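FMN Adenylyltransferase (Candida glabrata, PDB 3FWK) catalyses the adenylyl transfer from ATP to FMN that yields FAD and pyrophosphate, the final step of FAD biosynthesis. Local coordinates at residues T120-I125 and L136-R141; H170-G175 and K298-G303; Y220-T225 and V279-L284; L248-N251 and E255-N258. One frame throughout, in Å; residues are numbered along the deposited sequence. Where two conformers were deposited one is given.

How the contacts relate
Contact 1 comes first along the chain, inside a beta-alpha-beta unit at one border of the central sheet, whose end strand there is 134-138. Contact 2 closes a long loop, running from the turn after strand 163-165 to the C-terminal residues 298-303, and it encloses contact 3, which in turn encloses contact 4. Contacts 2 and 3 touch: their centres are about 19 Å apart, and Thr225 OG1 lies 2.7 Å from Glu300 O, a probable hydrogen bond. Contacts 1 and 4 lie on opposite sides of the chain's centre, about 30 Å between centres. Contact 2 brings the C-terminal residues back onto the Rossmann-like core, and helix 275-282 of contact 3 also bonds to the helix of contact 1.

Contact 1. Residues T120-I125 and L136-R141; sequences TLENFI and LYESDR
Ile125 of helix 119-131 reaches across to Leu136 and Glu138 with one methyl. Its CB leaves the backbone in the direction of the strand and divides there. CG1 takes the place beside the backbone N (chi1 -68°) and runs on to CD1, which is not the methyl that meets the strand; CG2, anti to that N, is the branch that makes the contact. This methyl has two neighbours on the strand: CD2 of Leu136, 4.2 Å from Ile125 CG2 with the two side chains at about a right angle, and OE2 of Glu138, also 4.2 Å from Ile125 CG2. The segments belong to a beta-alpha-beta crossover of the Rossmann-like fold, strand 107-111, helix 119-131, strand 134-138; the helix runs at 148° to the strand, and Phe111 of strand 107-111 is touched by both Ile125 and Glu138. Glu138, extended beyond CG, brings its OE2 within 4.4 Å of Glu122 OE1, two like charges with no direct bond between them. On its other oxygen Glu122 finds water 1, which donates to Glu122 OE2 at 3.2 Å. The same water accepts from Arg141 NH2 at 3.0 Å, lying in plane at the edge of the guanidinium.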
loop_
_atom_site.group_PDB
_atom_site.type_symbol
_atom_site.label_atom_id
_atom_site.label_comp_id
_atom_site.label_asym_id
_atom_site.label_seq_id
_atom_site.Cartn_x
_atom_site.Cartn_y
_atom_site.Cartn_z
ATOM N N THR A 120 1.165 -10.026 -11.451
ATOM C CA THR A 120 1.557 -10.300 -10.067
ATOM C C THR A 120 0.749 -9.395 -9.128
ATOM O O THR A 120 0.402 -9.790 -8.015
ATOM C CB THR A 120 3.048 -10.048 -9.856
ATOM O OG1 THR A 120 3.801 -10.954 -10.646
ATOM C CG2 THR A 120 3.434 -10.295 -8.404
ATOM N N LEU A 121 0.501 -8.141 -9.546
ATOM C CA LEU A 121 -0.302 -7.245 -8.749
ATOM C C LEU A 121 -1.765 -7.722 -8.656
ATOM O O LEU A 121 -2.347 -7.691 -7.570
ATOM C CB LEU A 121 -0.200 -5.826 -9.299
ATOM C CG LEU A 121 -0.742 -4.725 -8.428
ATOM C CD1 LEU A 121 -0.166 -4.727 -7.001
ATOM C CD2 LEU A 121 -0.408 -3.406 -9.094
ATOM N N GLU A 122 -2.369 -8.155 -9.784
ATOM C CA GLU A 122 -3.710 -8.759 -9.716
ATOM C C GLU A 122 -3.733 -9.905 -8.723
ATOM O O GLU A 122 -4.648 -10.020 -7.885
ATOM C CB GLU A 122 -4.152 -9.260 -11.104
ATOM C CG GLU A 122 -4.264 -8.192 -12.186
ATOM C CD GLU A 122 -5.474 -7.326 -12.101
ATOM O OE1 GLU A 122 -6.315 -7.466 -11.191
ATOM O OE2 GLU A 122 -5.613 -6.491 -13.036
ATOM N N ASN A 123 -2.730 -10.802 -8.819
ATOM C CA ASN A 123 -2.655 -11.946 -7.920
ATOM C C ASN A 123 -2.592 -11.454 -6.467
ATOM O O ASN A 123 -3.257 -12.001 -5.583
ATOM C CB ASN A 123 -1.420 -12.779 -8.193
ATOM C CG ASN A 123 -1.463 -13.562 -9.483
ATOM O OD1 ASN A 123 -2.527 -13.739 -10.093
ATOM N ND2 ASN A 123 -0.300 -14.066 -9.896
ATOM N N PHE A 124 -1.769 -10.436 -6.223
ATOM C CA PHE A 124 -1.549 -9.963 -4.870
ATOM C C PHE A 124 -2.808 -9.328 -4.281
ATOM O O PHE A 124 -3.105 -9.492 -3.089
ATOM C CB PHE A 124 -0.405 -8.977 -4.871
ATOM C CG PHE A 124 -0.077 -8.490 -3.485
ATOM C CD1 PHE A 124 0.483 -9.367 -2.562
ATOM C CD2 PHE A 124 -0.382 -7.198 -3.083
ATOM C CE1 PHE A 124 0.789 -8.957 -1.265
ATOM C CE2 PHE A 124 -0.118 -6.782 -1.753
ATOM C CZ PHE A 124 0.468 -7.684 -0.866
ATOM N N ILE A 125 -3.564 -8.595 -5.105
ATOM C CA ILE A 125 -4.835 -8.011 -4.628
ATOM C C ILE A 125 -5.797 -9.124 -4.216
ATOM O O ILE A 125 -6.457 -9.036 -3.182
ATOM C CB ILE A 125 -5.429 -7.095 -5.697
ATOM C CG1 ILE A 125 -4.517 -5.853 -5.864
ATOM C CG2 ILE A 125 -6.865 -6.728 -5.340
ATOM C CD1 ILE A 125 -4.813 -5.043 -7.129
ATOM N N LEU A 136 -14.199 -7.285 -1.683
ATOM C CA LEU A 136 -13.605 -6.609 -2.805
ATOM C C LEU A 136 -14.634 -6.368 -3.912
ATOM O O LEU A 136 -15.308 -7.274 -4.361
ATOM C CB LEU A 136 -12.494 -7.493 -3.320
ATOM C CG LEU A 136 -11.753 -7.073 -4.550
ATOM C CD1 LEU A 136 -11.068 -5.780 -4.213
ATOM C CD2 LEU A 136 -10.770 -8.169 -5.019
ATOM N N TYR A 137 -14.708 -5.118 -4.346
ATOM C CA TYR A 137 -15.341 -4.699 -5.598
ATOM C C TYR A 137 -14.237 -4.256 -6.547
ATOM O O TYR A 137 -13.372 -3.465 -6.166
ATOM C CB TYR A 137 -16.295 -3.553 -5.361
ATOM C CG TYR A 137 -16.864 -2.934 -6.645
ATOM C CD1 TYR A 137 -18.110 -3.318 -7.142
ATOM C CD2 TYR A 137 -16.159 -1.952 -7.351
ATOM C CE1 TYR A 137 -18.638 -2.709 -8.278
ATOM C CE2 TYR A 137 -16.671 -1.360 -8.491
ATOM C CZ TYR A 137 -17.908 -1.759 -8.959
ATOM O OH TYR A 137 -18.437 -1.153 -10.081
ATOM N N GLU A 138 -14.278 -4.738 -7.782
ATOM C CA GLU A 138 -13.326 -4.309 -8.819
ATOM C C GLU A 138 -14.101 -3.654 -9.948
ATOM O O GLU A 138 -15.127 -4.197 -10.399
ATOM C CB GLU A 138 -12.525 -5.520 -9.405
ATOM C CG GLU A 138 -11.677 -6.245 -8.357
ATOM C CD GLU A 138 -10.667 -7.187 -8.966
ATOM O OE1 GLU A 138 -10.851 -7.566 -10.136
ATOM O OE2 GLU A 138 -9.666 -7.549 -8.292
ATOM N N SER A 139 -13.625 -2.509 -10.431
ATOM C CA SER A 139 -14.147 -1.959 -11.669
ATOM C C SER A 139 -13.805 -2.886 -12.826
ATOM O O SER A 139 -12.962 -3.791 -12.713
ATOM C CB SER A 139 -13.613 -0.544 -11.896
ATOM O OG SER A 139 -12.231 -0.591 -12.233
ATOM N N ASP A 140 -14.414 -2.632 -13.968
ATOM C CA ASP A 140 -14.262 -3.552 -15.080
ATOM C C ASP A 140 -13.053 -3.202 -15.913
ATOM O O ASP A 140 -13.064 -2.191 -16.607
ATOM C CB ASP A 140 -15.502 -3.488 -15.955
ATOM C CG ASP A 140 -15.468 -4.470 -17.080
ATOM O OD1 ASP A 140 -14.496 -5.217 -17.348
ATOM O OD2 ASP A 140 -16.538 -4.520 -17.739
ATOM N N ARG A 141 -12.026 -4.067 -15.916
ATOM C CA ARG A 141 -10.808 -3.748 -16.643
ATOM C C ARG A 141 -10.994 -3.680 -18.151
ATOM O O ARG A 141 -10.142 -3.125 -18.837
ATOM C CB ARG A 141 -9.702 -4.732 -16.319
ATOM C CG ARG A 141 -10.094 -6.189 -16.593
ATOM C CD ARG A 141 -9.737 -6.665 -18.012
ATOM N NE ARG A 141 -8.313 -6.988 -18.047
ATOM C CZ ARG A 141 -7.554 -7.387 -19.087
ATOM N NH1 ARG A 141 -7.992 -7.412 -20.317
ATOM N NH2 ARG A 141 -6.292 -7.722 -18.853
HETATM O O HOH W 1 -5.298 -7.376 -16.073
#

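Contact 2. Residues H170-G175 and K298-G303; sequences HTDPFG and KLERAG
A type II beta turn, Asp172 to Gly175, in the loop between strands 163-165 and 181-183, meets a type I turn, Leu299 to Ala302, of the C-terminal region through a salt bridge and a proline corner set on a guanidinium. Extended from CG to NE, Arg301 carries its charged group to Asp172, whose OD1 takes a hydrogen bond from Arg301 NH2 at 2.9 Å (143° at the hydrogen) and a weak one from Arg301 NH1 at 3.2 Å. One oxygen thus faces two nitrogens, and the carboxylate and guanidinium planes stand 72° apart. Over the centre of one guanidinium face lies Pro173 CD, 3.4 Å from Arg301 CZ. Asp172 OD2 accepts from the backbone N of Arg169. Glu300 OE2 comes within 4.4 Å of Asp172 OD1, but forms a salt bridge with Lys69, in a Gly-Gly-Lys-Asp sequence resembling the PP-loop, which in related enzymes binds the phosphates of ATP. The C-terminal turn therefore probably borders the nucleotide site. Two waters fill in the contact: water 3 accepts from Arg301 NH2 at 2.6 Å, and water 2 links Thr171 OG1 to Glu300 OE1. At the far side His170 ND1 closes the loop on itself, donating to Gly175 O at 2.8 Å in a nearly straight bond (165°), with the oxygen close to the imidazole plane.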
loop_
_atom_site.group_PDB
_atom_site.type_symbol
_atom_site.label_atom_id
_atom_site.label_comp_id
_atom_site.label_asym_id
_atom_site.label_seq_id
_atom_site.Cartn_x
_atom_site.Cartn_y
_atom_site.Cartn_z
ATOM N N HIS A 170 1.925 12.896 -0.619
ATOM C CA HIS A 170 2.151 14.199 -1.279
ATOM C C HIS A 170 3.151 14.148 -2.421
ATOM O O HIS A 170 3.029 14.932 -3.356
ATOM C CB HIS A 170 2.631 15.249 -0.281
ATOM C CG HIS A 170 1.558 15.857 0.560
ATOM N ND1 HIS A 170 0.411 16.420 0.027
ATOM C CD2 HIS A 170 1.484 16.036 1.898
ATOM C CE1 HIS A 170 -0.343 16.887 1.022
ATOM N NE2 HIS A 170 0.292 16.677 2.167
ATOM N N THR A 171 4.136 13.241 -2.357
ATOM C CA THR A 171 5.136 13.166 -3.398
ATOM C C THR A 171 4.656 12.452 -4.659
ATOM O O THR A 171 5.350 12.479 -5.671
ATOM C CB THR A 171 6.425 12.470 -2.914
ATOM O OG1 THR A 171 6.066 11.161 -2.502
ATOM C CG2 THR A 171 7.078 13.221 -1.744
ATOM N N ASP A 172 3.490 11.818 -4.601
ATOM C CA ASP A 172 2.954 11.158 -5.779
ATOM C C ASP A 172 2.416 12.172 -6.786
ATOM O O ASP A 172 2.073 13.292 -6.414
ATOM C CB ASP A 172 1.793 10.239 -5.365
ATOM C CG ASP A 172 2.241 9.019 -4.558
ATOM O OD1 ASP A 172 3.336 8.507 -4.792
ATOM O OD2 ASP A 172 1.441 8.550 -3.731
ATOM N N PRO A 173 2.296 11.773 -8.059
ATOM C CA PRO A 173 1.606 12.644 -9.010
ATOM C C PRO A 173 0.217 13.024 -8.486
ATOM O O PRO A 173 -0.495 12.190 -7.915
ATOM C CB PRO A 173 1.516 11.772 -10.277
ATOM C CG PRO A 173 2.693 10.896 -10.179
ATOM C CD PRO A 173 2.769 10.535 -8.690
ATOM N N PHE A 174 -0.174 14.275 -8.700
ATOM C CA PHE A 174 -1.436 14.789 -8.197
ATOM C C PHE A 174 -1.536 14.779 -6.690
ATOM O O PHE A 174 -2.655 14.849 -6.168
ATOM C CB PHE A 174 -2.643 14.075 -8.835
ATOM C CG PHE A 174 -2.479 13.854 -10.315
ATOM C CD1 PHE A 174 -2.391 14.945 -11.174
ATOM C CD2 PHE A 174 -2.303 12.572 -10.825
ATOM C CE1 PHE A 174 -2.185 14.754 -12.559
ATOM C CE2 PHE A 174 -2.094 12.372 -12.192
ATOM C CZ PHE A 174 -2.044 13.469 -13.051
ATOM N N GLY A 175 -0.388 14.745 -5.990
ATOM C CA GLY A 175 -0.413 14.692 -4.535
ATOM C C GLY A 175 -0.196 16.024 -3.838
ATOM O O GLY A 175 -0.361 16.115 -2.620
ATOM N N LYS A 298 12.092 11.318 -5.115
ATOM C CA LYS A 298 12.096 11.914 -6.464
ATOM C C LYS A 298 12.355 10.880 -7.535
ATOM O O LYS A 298 12.061 11.132 -8.693
ATOM C CB LYS A 298 13.162 12.997 -6.580
ATOM C CG LYS A 298 12.845 14.223 -5.714
ATOM C CD LYS A 298 13.899 15.313 -5.808
ATOM C CE LYS A 298 15.239 14.899 -5.239
ATOM N NZ LYS A 298 15.132 14.314 -3.864
ATOM N N LEU A 299 12.935 9.735 -7.158
ATOM C CA LEU A 299 13.321 8.711 -8.122
ATOM C C LEU A 299 12.396 7.503 -8.108
ATOM O O LEU A 299 12.632 6.522 -8.824
ATOM C CB LEU A 299 14.739 8.253 -7.836
ATOM C CG LEU A 299 15.814 9.346 -7.882
ATOM C CD1 LEU A 299 17.154 8.737 -7.490
ATOM C CD2 LEU A 299 15.893 10.008 -9.238
ATOM N N GLU A 300 11.298 7.583 -7.365
ATOM C CA GLU A 300 10.395 6.468 -7.217
ATOM C C GLU A 300 9.837 5.948 -8.545
ATOM O O GLU A 300 9.656 4.738 -8.702
ATOM C CB GLU A 300 9.270 6.855 -6.252
ATOM C CG GLU A 300 8.340 5.722 -5.872
ATOM C CD GLU A 300 7.373 6.093 -4.763
ATOM O OE1 GLU A 300 7.556 7.142 -4.121
ATOM O OE2 GLU A 300 6.424 5.321 -4.526
ATOM N N ARG A 301 9.577 6.857 -9.484
ATOM C CA ARG A 301 9.017 6.522 -10.775
ATOM C C ARG A 301 10.057 6.575 -11.887
ATOM O O ARG A 301 9.691 6.644 -13.051
ATOM C CB ARG A 301 7.806 7.414 -11.053
ATOM C CG ARG A 301 6.698 7.121 -10.065
ATOM C CD ARG A 301 5.540 8.102 -10.095
ATOM N NE ARG A 301 4.343 7.549 -9.409
ATOM C CZ ARG A 301 4.106 7.523 -8.079
ATOM N NH1 ARG A 301 2.971 6.992 -7.633
ATOM N NH2 ARG A 301 4.968 8.012 -7.193
ATOM N N ALA A 302 11.334 6.408 -11.550
ATOM C CA ALA A 302 12.409 6.419 -12.567
ATOM C C ALA A 302 12.432 5.198 -13.493
ATOM O O ALA A 302 12.999 5.288 -14.578
ATOM C CB ALA A 302 13.733 6.568 -11.923
ATOM N N GLY A 303 11.878 4.082 -13.058
ATOM C CA GLY A 303 11.858 2.795 -13.822
ATOM C C GLY A 303 10.759 2.825 -14.849
ATOM O O GLY A 303 9.679 2.351 -14.548
HETATM O O HOH W 2 7.528 9.709 -4.768
HETATM O O HOH W 3 6.706 9.866 -7.471
#

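Contact 3. Residues Y220-T225 and V279-L284; sequences YRYGFT and VKIENL
Phe224 and Tyr222 receive Ile281 in different ways. At the edge of the Phe224 ring, near its plane, lies Ile281 CD1, 3.8 Å from Phe224 CE2; Ile281 CG1 follows at 4.0 Å from that same CE2, so the side chain runs past the rim of the phenyl group. The Tyr222 ring is met at a slant: Ile281 CD1 is 3.8 Å from Tyr222 CB and 4.0 Å from Tyr222 CG, while the other methyl, Ile281 CG2, is 4.0 Å from Tyr222 CD1. Both branches of the isoleucine are therefore in use, its CD1 placed between CB of Tyr222 and the CE2 corner of the Phe224 ring. Ile281 sets CG1 beside its backbone N (chi1 -67°), which sends that arm in between the two aromatics and CG2 to the tyrosine ring alone. Between the two aromatics in the chain stands Gly223, whose phi of 109° suits a residue without a side chain; Gly223 N bonds to Tyr220 O, and Phe224 O lies in plane at the edge of the Tyr220 ring. The contact is wholly apolar, with no hydrogen bond between the segments. Phe224 stacks edge-to-face with Phe118, and Tyr220 does the same with Trp206 of helix 202-212, which precedes this loop. Helix 275-282, which supplies Ile281, is also tied to helix 119-131, by the hydrogen bond between Asp277 and Thr120.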
loop_
_atom_site.group_PDB
_atom_site.type_symbol
_atom_site.label_atom_id
_atom_site.label_comp_id
_atom_site.label_asym_id
_atom_site.label_seq_id
_atom_site.Cartn_x
_atom_site.Cartn_y
_atom_site.Cartn_z
ATOM N N TYR A 220 8.388 -5.862 -5.927
ATOM C CA TYR A 220 9.381 -4.969 -5.304
ATOM C C TYR A 220 10.688 -5.691 -5.061
ATOM O O TYR A 220 11.771 -5.094 -5.179
ATOM C CB TYR A 220 8.822 -4.392 -3.995
ATOM C CG TYR A 220 7.582 -3.563 -4.189
ATOM C CD1 TYR A 220 7.575 -2.456 -5.047
ATOM C CD2 TYR A 220 6.390 -3.911 -3.526
ATOM C CE1 TYR A 220 6.398 -1.704 -5.221
ATOM C CE2 TYR A 220 5.229 -3.147 -3.683
ATOM C CZ TYR A 220 5.245 -2.078 -4.517
ATOM O OH TYR A 220 4.069 -1.381 -4.665
ATOM N N ARG A 221 10.635 -6.991 -4.754
ATOM C CA ARG A 221 11.834 -7.787 -4.521
ATOM C C ARG A 221 12.768 -7.800 -5.734
ATOM O O ARG A 221 13.955 -8.028 -5.578
ATOM C CB ARG A 221 11.408 -9.208 -4.093
ATOM C CG ARG A 221 12.556 -10.193 -3.906
ATOM C CD ARG A 221 13.424 -9.835 -2.652
ATOM N NE ARG A 221 14.546 -10.783 -2.543
ATOM C CZ ARG A 221 15.679 -10.673 -3.225
ATOM N NH1 ARG A 221 15.917 -9.624 -4.019
ATOM N NH2 ARG A 221 16.611 -11.609 -3.101
ATOM N N TYR A 222 12.198 -7.649 -6.923
ATOM C CA TYR A 222 12.940 -7.742 -8.167
ATOM C C TYR A 222 13.430 -6.396 -8.685
ATOM O O TYR A 222 13.991 -6.318 -9.781
ATOM C CB TYR A 222 12.097 -8.467 -9.228
ATOM C CG TYR A 222 11.977 -9.966 -8.929
ATOM C CD1 TYR A 222 12.768 -10.880 -9.610
ATOM C CD2 TYR A 222 11.077 -10.450 -7.996
ATOM C CE1 TYR A 222 12.706 -12.251 -9.335
ATOM C CE2 TYR A 222 11.010 -11.810 -7.697
ATOM C CZ TYR A 222 11.823 -12.703 -8.375
ATOM O OH TYR A 222 11.768 -14.048 -8.093
ATOM N N GLY A 223 13.270 -5.326 -7.894
ATOM C CA GLY A 223 13.868 -4.026 -8.263
ATOM C C GLY A 223 12.866 -2.978 -8.682
ATOM O O GLY A 223 13.259 -1.844 -8.972
ATOM N N PHE A 224 11.576 -3.314 -8.726
ATOM C CA PHE A 224 10.568 -2.293 -8.981
ATOM C C PHE A 224 10.420 -1.425 -7.748
ATOM O O PHE A 224 10.423 -1.928 -6.609
ATOM C CB PHE A 224 9.224 -2.957 -9.318
ATOM C CG PHE A 224 9.245 -3.641 -10.642
ATOM C CD1 PHE A 224 8.935 -2.935 -11.793
ATOM C CD2 PHE A 224 9.579 -4.988 -10.779
ATOM C CE1 PHE A 224 8.923 -3.580 -13.022
ATOM C CE2 PHE A 224 9.624 -5.613 -11.999
ATOM C CZ PHE A 224 9.267 -4.918 -13.126
ATOM N N THR A 225 10.249 -0.113 -7.971
ATOM C CA THR A 225 9.932 0.804 -6.891
ATOM C C THR A 225 8.572 1.443 -7.030
ATOM O O THR A 225 8.077 2.041 -6.083
ATOM C CB THR A 225 11.008 1.910 -6.789
ATOM O OG1 THR A 225 11.112 2.599 -8.042
ATOM C CG2 THR A 225 12.353 1.312 -6.432
ATOM N N VAL A 279 9.430 -13.966 -16.577
ATOM C CA VAL A 279 9.988 -13.996 -17.925
ATOM C C VAL A 279 10.402 -12.581 -18.345
ATOM O O VAL A 279 11.471 -12.357 -18.868
ATOM C CB VAL A 279 8.960 -14.616 -18.912
ATOM C CG1 VAL A 279 9.470 -14.451 -20.343
ATOM C CG2 VAL A 279 8.770 -16.105 -18.617
ATOM N N LYS A 280 9.549 -11.599 -18.096
ATOM C CA LYS A 280 9.894 -10.230 -18.481
ATOM C C LYS A 280 11.120 -9.719 -17.735
ATOM O O LYS A 280 11.964 -9.015 -18.306
ATOM C CB LYS A 280 8.713 -9.319 -18.211
ATOM C CG LYS A 280 7.578 -9.497 -19.231
ATOM C CD LYS A 280 6.440 -8.482 -19.032
ATOM C CE LYS A 280 5.625 -8.803 -17.812
ATOM N NZ LYS A 280 4.603 -7.750 -17.508
ATOM N N ILE A 281 11.254 -10.081 -16.466
ATOM C CA ILE A 281 12.397 -9.642 -15.690
ATOM C C ILE A 281 13.670 -10.355 -16.132
ATOM O O ILE A 281 14.717 -9.715 -16.304
ATOM C CB ILE A 281 12.113 -9.832 -14.199
ATOM C CG1 ILE A 281 10.986 -8.877 -13.765
ATOM C CG2 ILE A 281 13.372 -9.644 -13.381
ATOM C CD1 ILE A 281 10.267 -9.324 -12.480
ATOM N N GLU A 282 13.589 -11.660 -16.396
ATOM C CA GLU A 282 14.756 -12.429 -16.824
ATOM C C GLU A 282 15.226 -11.958 -18.214
ATOM O O GLU A 282 16.433 -11.942 -18.485
ATOM C CB GLU A 282 14.424 -13.916 -16.858
ATOM C CG GLU A 282 14.276 -14.605 -15.526
ATOM C CD GLU A 282 13.595 -15.960 -15.729
ATOM O OE1 GLU A 282 12.917 -16.174 -16.752
ATOM O OE2 GLU A 282 13.673 -16.797 -14.840
ATOM N N ASN A 283 14.299 -11.531 -19.070
ATOM C CA ASN A 283 14.676 -11.090 -20.409
ATOM C C ASN A 283 15.547 -9.837 -20.377
ATOM O O ASN A 283 16.182 -9.513 -21.385
ATOM C CB ASN A 283 13.428 -10.821 -21.271
ATOM C CG ASN A 283 12.812 -12.054 -21.843
ATOM O OD1 ASN A 283 13.325 -13.156 -21.717
ATOM N ND2 ASN A 283 11.622 -11.863 -22.461
ATOM N N LEU A 284 15.568 -9.096 -19.257
ATOM C CA LEU A 284 16.407 -7.894 -19.165
ATOM C C LEU A 284 17.885 -8.215 -19.103
ATOM O O LEU A 284 18.718 -7.347 -19.424
ATOM C CB LEU A 284 16.025 -7.079 -17.938
ATOM C CG LEU A 284 14.591 -6.549 -17.900
ATOM C CD1 LEU A 284 14.301 -5.929 -16.514
ATOM C CD2 LEU A 284 14.371 -5.502 -18.993
#

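Contact 4. Residues L248-N251 and E255-N258; sequences LKLN and EIEN
Ile256 and Leu250 meet methyl to methyl, Ile256 CD1 lying 4.1 Å from Leu250 CD2, and these two residues contribute the largest shares of the buried surface. Both side chains leave the backbone toward the other segment and pass at a slant. The leucine has CG anti to the backbone N (chi1 177°), which carries CD2 forward to the helix; in the isoleucine CG1 is the arm that ends in the touching methyl, while CG2 is the other branch at CB. Leu250 also packs against Trp292 and Tyr293, in the loop after helix 275-282. The contact is local in sequence: an extended loop leads into the short helix 253-257, and the chain turns between the segments, bringing the loop's last residues alongside the side chains of the helix that follows. The polar half is carried by Glu255, with its chain bent at chi2 (93°). Its carboxylate does not bond directly to the loop, Glu255 OE1 being 4.0 Å from Asn251 O, and two waters span the gap instead. Water 4 donates to Asn251 O at 2.8 Å and to Glu255 OE2 at 2.7 Å. Water 5 donates to Asn251 O at 3.2 Å and to Glu255 OE1 at 2.7 Å. A closed ring results, in which one carbonyl oxygen accepts from both waters and each carboxylate oxygen from one. Glu255 OE2 has a second partner in Ser207 OG of helix 202-212, and the Glu255 side chain touches Ile32 of helix 31-50.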
loop_
_atom_site.group_PDB
_atom_site.type_symbol
_atom_site.label_atom_id
_atom_site.label_comp_id
_atom_site.label_asym_id
_atom_site.label_seq_id
_atom_site.Cartn_x
_atom_site.Cartn_y
_atom_site.Cartn_z
ATOM N N LEU A 248 25.087 -0.150 -3.168
ATOM C CA LEU A 248 24.093 0.555 -2.386
ATOM C C LEU A 248 24.056 -0.051 -1.001
ATOM O O LEU A 248 24.269 -1.268 -0.817
ATOM C CB LEU A 248 22.714 0.461 -3.014
ATOM C CG LEU A 248 22.596 1.053 -4.403
ATOM C CD1 LEU A 248 21.156 1.007 -4.889
ATOM C CD2 LEU A 248 23.087 2.489 -4.420
ATOM N N LYS A 249 23.735 0.804 -0.040
ATOM C CA LYS A 249 23.646 0.363 1.335
ATOM C C LYS A 249 22.194 0.268 1.749
ATOM O O LYS A 249 21.321 0.980 1.241
ATOM C CB LYS A 249 24.433 1.276 2.278
ATOM C CG LYS A 249 25.946 1.303 1.984
ATOM C CD LYS A 249 26.700 2.194 2.965
ATOM C CE LYS A 249 27.806 2.966 2.261
ATOM N NZ LYS A 249 27.238 4.047 1.418
ATOM N N LEU A 250 21.931 -0.629 2.651
ATOM C CA LEU A 250 20.580 -0.912 3.091
ATOM C C LEU A 250 20.261 -0.102 4.334
ATOM O O LEU A 250 20.972 -0.193 5.333
ATOM C CB LEU A 250 20.470 -2.400 3.388
ATOM C CG LEU A 250 19.124 -2.901 3.948
ATOM C CD1 LEU A 250 17.923 -2.578 3.049
ATOM C CD2 LEU A 250 19.173 -4.410 4.165
ATOM N N ASN A 251 19.163 0.655 4.299
ATOM C CA ASN A 251 18.707 1.445 5.435
ATOM C C ASN A 251 17.783 0.712 6.393
ATOM O O ASN A 251 17.441 1.271 7.443
ATOM C CB ASN A 251 18.029 2.740 4.986
ATOM C CG ASN A 251 19.023 3.753 4.507
ATOM O OD1 ASN A 251 19.753 4.325 5.330
ATOM N ND2 ASN A 251 19.081 4.005 3.194
ATOM N N GLU A 255 14.967 -3.509 10.742
ATOM C CA GLU A 255 13.577 -3.878 10.541
ATOM C C GLU A 255 13.471 -5.268 9.964
ATOM O O GLU A 255 12.577 -6.028 10.371
ATOM C CB GLU A 255 12.910 -2.890 9.569
ATOM C CG GLU A 255 12.744 -1.484 10.106
ATOM C CD GLU A 255 13.903 -0.526 9.757
ATOM O OE1 GLU A 255 15.069 -0.959 9.798
ATOM O OE2 GLU A 255 13.606 0.649 9.426
ATOM N N ILE A 256 14.318 -5.589 8.991
ATOM C CA ILE A 256 14.252 -6.905 8.342
ATOM C C ILE A 256 14.708 -7.985 9.330
ATOM O O ILE A 256 14.054 -9.029 9.453
ATOM C CB ILE A 256 15.142 -6.902 7.086
ATOM C CG1 ILE A 256 14.485 -6.037 6.001
ATOM C CG2 ILE A 256 15.280 -8.328 6.556
ATOM C CD1 ILE A 256 15.379 -5.740 4.853
ATOM N N GLU A 257 15.807 -7.737 10.051
ATOM C CA GLU A 257 16.366 -8.745 10.960
ATOM C C GLU A 257 15.507 -8.948 12.200
ATOM O O GLU A 257 15.630 -9.979 12.874
ATOM C CB GLU A 257 17.789 -8.312 11.359
ATOM C CG GLU A 257 18.811 -8.422 10.233
ATOM C CD GLU A 257 20.201 -7.902 10.604
ATOM O OE1 GLU A 257 20.336 -7.236 11.657
ATOM O OE2 GLU A 257 21.138 -8.143 9.813
ATOM N N ASN A 258 14.694 -7.970 12.561
ATOM C CA ASN A 258 13.897 -7.999 13.786
ATOM C C ASN A 258 12.419 -7.842 13.495
ATOM O O ASN A 258 11.631 -7.350 14.322
ATOM C CB ASN A 258 14.360 -6.884 14.712
ATOM C CG ASN A 258 15.803 -7.051 15.077
ATOM O OD1 ASN A 258 16.723 -6.501 14.442
ATOM N ND2 ASN A 258 16.030 -7.875 16.047
HETATM O O HOH W 4 15.569 2.502 9.159
HETATM O O HOH W 5 17.640 -0.240 10.259
#